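PDB 4RXT: sugar ABC transporter from Agrobacterium radiobacter, which probably binds a sugar for uptake by an ABC transporter and is seen here holding alpha-L-arabinopyranose. Local coordinates for residues E4-I9 with G34-E39; D134-T139 with V167-Y172. One frame throughout, in Å; residues are numbered along the deposited sequence.

How the contacts relate
The two contacts occupy equivalent places in the two lobes of a periplasmic binding protein fold. Contact 1 joins the approaches to strands 9-11 and 39-41 of one sheet; contact 2 pairs strands 133-139 and 165-172 of the other. Both sheets have strand order 2-1-3-4-5-6, and in each lobe a helix (17-33 or 145-161) carries the chain from the first strand to the second, which lies at the sheet's edge. Contact 1 is complete in the sequence before contact 2 begins. Their centres are 40 Å apart, on opposite sides of the chain's centre. The sugar binds between the lobes, as in this family, nearer to contact 2 (about 8 Å from the Thr139 side chain) than to contact 1 (about 12 Å from that of Ile9).

Contact 1 of 2, residues E4-I9 with G34-E39; sequences EVTIPI and GVKVPE
Three backbone hydrogen bonds tie Val5, Ile7 and Ile9 to segment 34-39: Lys36 N to Val5 O (3.0 Å), Ile7 N to Lys36 O (2.9 Å, N-H...O 172°) and Ile9 N to Pro38 O. In a continuous parallel ladder residue 38 would donate to Ile7 O; it is a proline and has no N-H. Ile7 O is therefore buried without a hydrogen-bonding partner, approached instead by the CA-H of Val37 (Val37 CA to Ile7 O, 3.5 Å). At the outer end, a water accepts from Val5 N and donates to Gly34 O, bridging residues too splayed for a direct bond.

These segments lead into strands 9-11 and 39-41, the edge pair of the parallel sheet in one lobe of the periplasmic binding protein fold. Helix 17-33 connects them, and Gly34, with a positive phi of 70°, leaves that helix.

The side-chain contacts lie on two sides of the pair. On one, Val35 CG1, anti to its backbone N (chi1 177°), meets Ile7 CG1 at 3.8 Å, and Val37 CG1 meets Ile9 CG2 at the same spacing of 3.8 Å; helix 249-264 covers Val5, Ile7, Val35 and Val37, while helix 17-33 packs on Ile9. On the other, Thr6 CG2 crosses to the Pro38 ring, 3.6 Å from its CD, while Thr6 OG1 sits against Lys36 CD (3.2 Å), the extended lysine running alongside the threonine. Among the charged groups, Glu4 crosses Lys36 at about a right angle, its OE2 bonded to Ser1, and Glu39 forms a salt bridge with Arg27.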
loop_
_atom_site.group_PDB
_atom_site.type_symbol
_atom_site.label_atom_id
_atom_site.label_comp_id
_atom_site.label_asym_id
_atom_site.label_seq_id
_atom_site.Cartn_x
_atom_site.Cartn_y
_atom_site.Cartn_z
ATOM N N GLU A 4 -30.897 7.114 -7.207
ATOM C CA GLU A 4 -29.748 6.262 -6.945
ATOM C C GLU A 4 -28.686 7.152 -6.392
ATOM O O GLU A 4 -28.410 8.213 -6.935
ATOM C CB GLU A 4 -29.355 5.530 -8.228
ATOM C CG GLU A 4 -27.884 5.406 -8.497
ATOM C CD GLU A 4 -27.599 4.767 -9.838
ATOM O OE1 GLU A 4 -27.841 3.551 -10.001
ATOM O OE2 GLU A 4 -27.143 5.528 -10.724
ATOM N N VAL A 5 -28.191 6.761 -5.231
ATOM C CA VAL A 5 -27.250 7.578 -4.505
ATOM C C VAL A 5 -25.890 7.566 -5.175
ATOM O O VAL A 5 -25.573 6.705 -6.013
ATOM C CB VAL A 5 -27.167 7.214 -3.000
ATOM C CG1 VAL A 5 -28.540 7.348 -2.342
ATOM C CG2 VAL A 5 -26.558 5.844 -2.808
ATOM N N THR A 6 -25.141 8.613 -4.865
ATOM C CA THR A 6 -23.773 8.803 -5.318
ATOM C C THR A 6 -22.806 8.623 -4.151
ATOM O O THR A 6 -22.948 9.234 -3.086
ATOM C CB THR A 6 -23.565 10.192 -5.975
ATOM O OG1 THR A 6 -24.477 10.349 -7.082
ATOM C CG2 THR A 6 -22.137 10.347 -6.454
ATOM N N ILE A 7 -21.823 7.757 -4.361
ATOM C CA ILE A 7 -20.740 7.491 -3.396
ATOM C C ILE A 7 -19.406 7.527 -4.153
ATOM O O ILE A 7 -18.989 6.525 -4.731
ATOM C CB ILE A 7 -20.955 6.149 -2.633
ATOM C CG1 ILE A 7 -22.313 6.163 -1.940
ATOM C CG2 ILE A 7 -19.815 5.952 -1.638
ATOM C CD1 ILE A 7 -22.677 4.881 -1.218
ATOM N N PRO A 8 -18.766 8.706 -4.198
ATOM C CA PRO A 8 -17.444 8.802 -4.771
ATOM C C PRO A 8 -16.406 7.998 -4.001
ATOM O O PRO A 8 -16.508 7.833 -2.778
ATOM C CB PRO A 8 -17.097 10.288 -4.675
ATOM C CG PRO A 8 -18.381 10.975 -4.406
ATOM C CD PRO A 8 -19.192 9.993 -3.650
ATOM N N ILE A 9 -15.406 7.546 -4.734
ATOM C CA ILE A 9 -14.192 6.974 -4.147
ATOM C C ILE A 9 -13.008 7.839 -4.579
ATOM O O ILE A 9 -12.868 8.179 -5.772
ATOM C CB ILE A 9 -13.957 5.485 -4.541
ATOM C CG1 ILE A 9 -12.754 4.926 -3.762
ATOM C CG2 ILE A 9 -13.902 5.269 -6.067
ATOM C CD1 ILE A 9 -12.736 3.405 -3.714
ATOM N N GLY A 34 -26.204 -0.900 -7.422
ATOM C CA GLY A 34 -26.958 0.236 -7.936
ATOM C C GLY A 34 -26.618 1.560 -7.277
ATOM O O GLY A 34 -27.505 2.285 -6.807
ATOM N N VAL A 35 -25.331 1.872 -7.303
ATOM C CA VAL A 35 -24.793 3.118 -6.761
ATOM C C VAL A 35 -23.928 3.761 -7.852
ATOM O O VAL A 35 -23.178 3.070 -8.538
ATOM C CB VAL A 35 -23.942 2.853 -5.495
ATOM C CG1 VAL A 35 -23.306 4.134 -4.957
ATOM C CG2 VAL A 35 -24.800 2.242 -4.395
ATOM N N LYS A 36 -24.052 5.062 -8.031
ATOM C CA LYS A 36 -23.163 5.809 -8.927
ATOM C C LYS A 36 -21.843 6.026 -8.146
ATOM O O LYS A 36 -21.838 6.537 -7.015
ATOM C CB LYS A 36 -23.785 7.178 -9.291
ATOM C CG LYS A 36 -22.949 8.142 -10.165
ATOM C CD LYS A 36 -23.267 9.639 -9.960
ATOM C CE LYS A 36 -22.376 10.526 -10.801
ATOM N NZ LYS A 36 -22.742 11.985 -10.734
ATOM N N VAL A 37 -20.718 5.594 -8.721
ATOM C CA VAL A 37 -19.408 5.687 -8.069
ATOM C C VAL A 37 -18.415 6.463 -8.947
ATOM O O VAL A 37 -17.649 5.882 -9.731
ATOM C CB VAL A 37 -18.862 4.286 -7.700
ATOM C CG1 VAL A 37 -17.505 4.401 -7.044
ATOM C CG2 VAL A 37 -19.832 3.537 -6.782
ATOM N N PRO A 38 -18.409 7.793 -8.794
ATOM C CA PRO A 38 -17.358 8.560 -9.417
ATOM C C PRO A 38 -16.001 8.141 -8.914
ATOM O O PRO A 38 -15.827 7.901 -7.741
ATOM C CB PRO A 38 -17.659 10.024 -9.001
ATOM C CG PRO A 38 -19.087 10.033 -8.542
ATOM C CD PRO A 38 -19.378 8.641 -8.063
ATOM N N GLU A 39 -15.048 8.048 -9.828
ATOM C CA GLU A 39 -13.706 7.564 -9.535
ATOM C C GLU A 39 -12.767 8.762 -9.554
ATOM O O GLU A 39 -12.422 9.297 -10.606
ATOM C CB GLU A 39 -13.312 6.516 -10.577
ATOM C CG GLU A 39 -14.210 5.287 -10.551
ATOM C CD GLU A 39 -13.894 4.233 -11.598
ATOM O OE1 GLU A 39 -12.764 4.203 -12.140
ATOM O OE2 GLU A 39 -14.768 3.376 -11.860
HETATM O O HOH W 1 -28.658 3.957 -4.671
#

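Contact 2 of 2, residues D134-T139 with V167-Y172; sequences DVVIIT and VVADKY
Strands 134-139 and 167-172 run parallel, their axes 4.7 Å apart at closest approach and 11° from alignment, with hydrogen bonds Val168 N to Val135 O, Ile137 N to Ala169 O, Lys171 N to Ile137 O and Thr139 N to Lys171 O. Val135 pairs with Val167 but Ile137 with Asp170, so the second strand carries one extra residue; the near-helical psi of Val168 (-12°) marks a beta bulge there. The bulge turns Val168 across Asp134 at about a right angle, its CG1 lying 3.5 Å from Asp134 CG. Beside it, Val136 CG1 rests on Ala169 CB (3.6 Å), on the face that helix 177-190 covers.

On the opposite face Asp170 extends beside Ile137, its CG anti to the backbone N (chi1 179°) and OD1 3.6 Å from Ile137 CG2. Thr139 CG2 approaches the Tyr172 ring obliquely, 3.5 Å from CE2. One water joins this end: it accepts from Thr139 OG1 (2.7 Å), donates to Asp170 OD1 and Lys171 O, and lies 4.2 Å above the centre of the Tyr172 ring. Arg151 forms a salt bridge with Asp170 OD2, and Glu148 bonds Tyr172 OH. Both belong to helix 145-161, which packs on this face and contributes Ser146, Leu147 and Arg150 to the arabinopyranose pocket; strand 133-139, helix 145-161 and strand 165-172 form a beta-alpha-beta unit at the edge of the sheet in this lobe.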
loop_
_atom_site.group_PDB
_atom_site.type_symbol
_atom_site.label_atom_id
_atom_site.label_comp_id
_atom_site.label_asym_id
_atom_site.label_seq_id
_atom_site.Cartn_x
_atom_site.Cartn_y
_atom_site.Cartn_z
ATOM N N ASP A 134 23.907 -6.288 6.367
ATOM C CA ASP A 134 23.397 -4.925 6.250
ATOM C C ASP A 134 22.167 -4.869 5.386
ATOM O O ASP A 134 22.113 -5.451 4.318
ATOM C CB ASP A 134 24.440 -3.971 5.679
ATOM C CG ASP A 134 25.634 -3.781 6.594
ATOM O OD1 ASP A 134 25.595 -4.291 7.729
ATOM O OD2 ASP A 134 26.583 -3.071 6.175
ATOM N N VAL A 135 21.139 -4.207 5.898
ATOM C CA VAL A 135 19.888 -4.077 5.168
ATOM C C VAL A 135 19.447 -2.624 5.126
ATOM O O VAL A 135 19.903 -1.789 5.920
ATOM C CB VAL A 135 18.782 -4.973 5.772
ATOM C CG1 VAL A 135 19.269 -6.417 5.763
ATOM C CG2 VAL A 135 18.302 -4.513 7.162
ATOM N N VAL A 136 18.535 -2.339 4.195
ATOM C CA VAL A 136 17.990 -1.010 3.994
ATOM C C VAL A 136 16.474 -1.058 3.827
ATOM O O VAL A 136 15.918 -2.076 3.470
ATOM C CB VAL A 136 18.650 -0.271 2.793
ATOM C CG1 VAL A 136 20.154 -0.201 2.983
ATOM C CG2 VAL A 136 18.336 -0.893 1.461
ATOM N N ILE A 137 15.825 0.053 4.150
ATOM C CA ILE A 137 14.439 0.254 3.885
ATOM C C ILE A 137 14.294 1.496 2.999
ATOM O O ILE A 137 14.942 2.516 3.191
ATOM C CB ILE A 137 13.566 0.332 5.178
ATOM C CG1 ILE A 137 12.104 0.604 4.844
ATOM C CG2 ILE A 137 14.102 1.359 6.149
ATOM C CD1 ILE A 137 11.134 0.473 6.004
ATOM N N ILE A 138 13.431 1.360 1.995
ATOM C CA ILE A 138 13.125 2.443 1.084
ATOM C C ILE A 138 11.602 2.604 1.018
ATOM O O ILE A 138 10.868 1.642 0.695
ATOM C CB ILE A 138 13.718 2.216 -0.333
ATOM C CG1 ILE A 138 15.213 1.887 -0.264
ATOM C CG2 ILE A 138 13.431 3.436 -1.230
ATOM C CD1 ILE A 138 15.779 1.376 -1.567
ATOM N N THR A 139 11.170 3.822 1.316
ATOM C CA THR A 139 9.779 4.244 1.469
ATOM C C THR A 139 9.424 5.284 0.399
ATOM O O THR A 139 10.178 6.212 0.139
ATOM C CB THR A 139 9.518 4.783 2.906
ATOM O OG1 THR A 139 9.854 3.755 3.838
ATOM C CG2 THR A 139 8.081 5.198 3.088
ATOM N N VAL A 167 20.357 -2.243 10.138
ATOM C CA VAL A 167 19.738 -1.257 9.277
ATOM C C VAL A 167 20.706 -0.110 9.046
ATOM O O VAL A 167 20.989 0.694 9.956
ATOM C CB VAL A 167 18.373 -0.777 9.802
ATOM C CG1 VAL A 167 17.688 0.100 8.777
ATOM C CG2 VAL A 167 17.467 -1.950 10.114
ATOM N N VAL A 168 21.237 -0.033 7.835
ATOM C CA VAL A 168 22.253 0.940 7.468
ATOM C C VAL A 168 21.732 2.116 6.651
ATOM O O VAL A 168 22.434 3.085 6.464
ATOM C CB VAL A 168 23.483 0.295 6.779
ATOM C CG1 VAL A 168 24.072 -0.793 7.658
ATOM C CG2 VAL A 168 23.127 -0.303 5.419
ATOM N N ALA A 169 20.508 2.019 6.152
ATOM C CA ALA A 169 19.873 3.152 5.455
ATOM C C ALA A 169 18.370 3.046 5.573
ATOM O O ALA A 169 17.796 1.934 5.580
ATOM C CB ALA A 169 20.301 3.263 4.007
ATOM N N ASP A 170 17.745 4.219 5.685
ATOM C CA ASP A 170 16.299 4.334 5.848
ATOM C C ASP A 170 15.926 5.528 4.994
ATOM O O ASP A 170 16.100 6.651 5.414
ATOM C CB ASP A 170 16.043 4.514 7.332
ATOM C CG ASP A 170 14.594 4.676 7.726
ATOM O OD1 ASP A 170 13.677 4.839 6.909
ATOM O OD2 ASP A 170 14.382 4.682 8.958
ATOM N N LYS A 171 15.536 5.268 3.743
ATOM C CA LYS A 171 15.464 6.317 2.721
ATOM C C LYS A 171 14.037 6.518 2.251
ATOM O O LYS A 171 13.215 5.570 2.280
ATOM C CB LYS A 171 16.334 5.959 1.503
ATOM C CG LYS A 171 17.810 6.029 1.784
ATOM C CD LYS A 171 18.195 7.491 1.743
ATOM C CE LYS A 171 19.683 7.729 1.651
ATOM N NZ LYS A 171 19.945 8.992 2.388
ATOM N N TYR A 172 13.761 7.745 1.821
ATOM C CA TYR A 172 12.467 8.095 1.236
ATOM C C TYR A 172 12.675 8.621 -0.142
ATOM O O TYR A 172 13.607 9.384 -0.395
ATOM C CB TYR A 172 11.783 9.197 2.052
ATOM C CG TYR A 172 11.283 8.734 3.428
ATOM C CD1 TYR A 172 12.112 8.749 4.553
ATOM C CD2 TYR A 172 9.993 8.275 3.582
ATOM C CE1 TYR A 172 11.654 8.322 5.789
ATOM C CE2 TYR A 172 9.530 7.866 4.797
ATOM C CZ TYR A 172 10.352 7.913 5.908
ATOM O OH TYR A 172 9.834 7.494 7.136
HETATM O O HOH W 2 12.331 4.333 4.660
#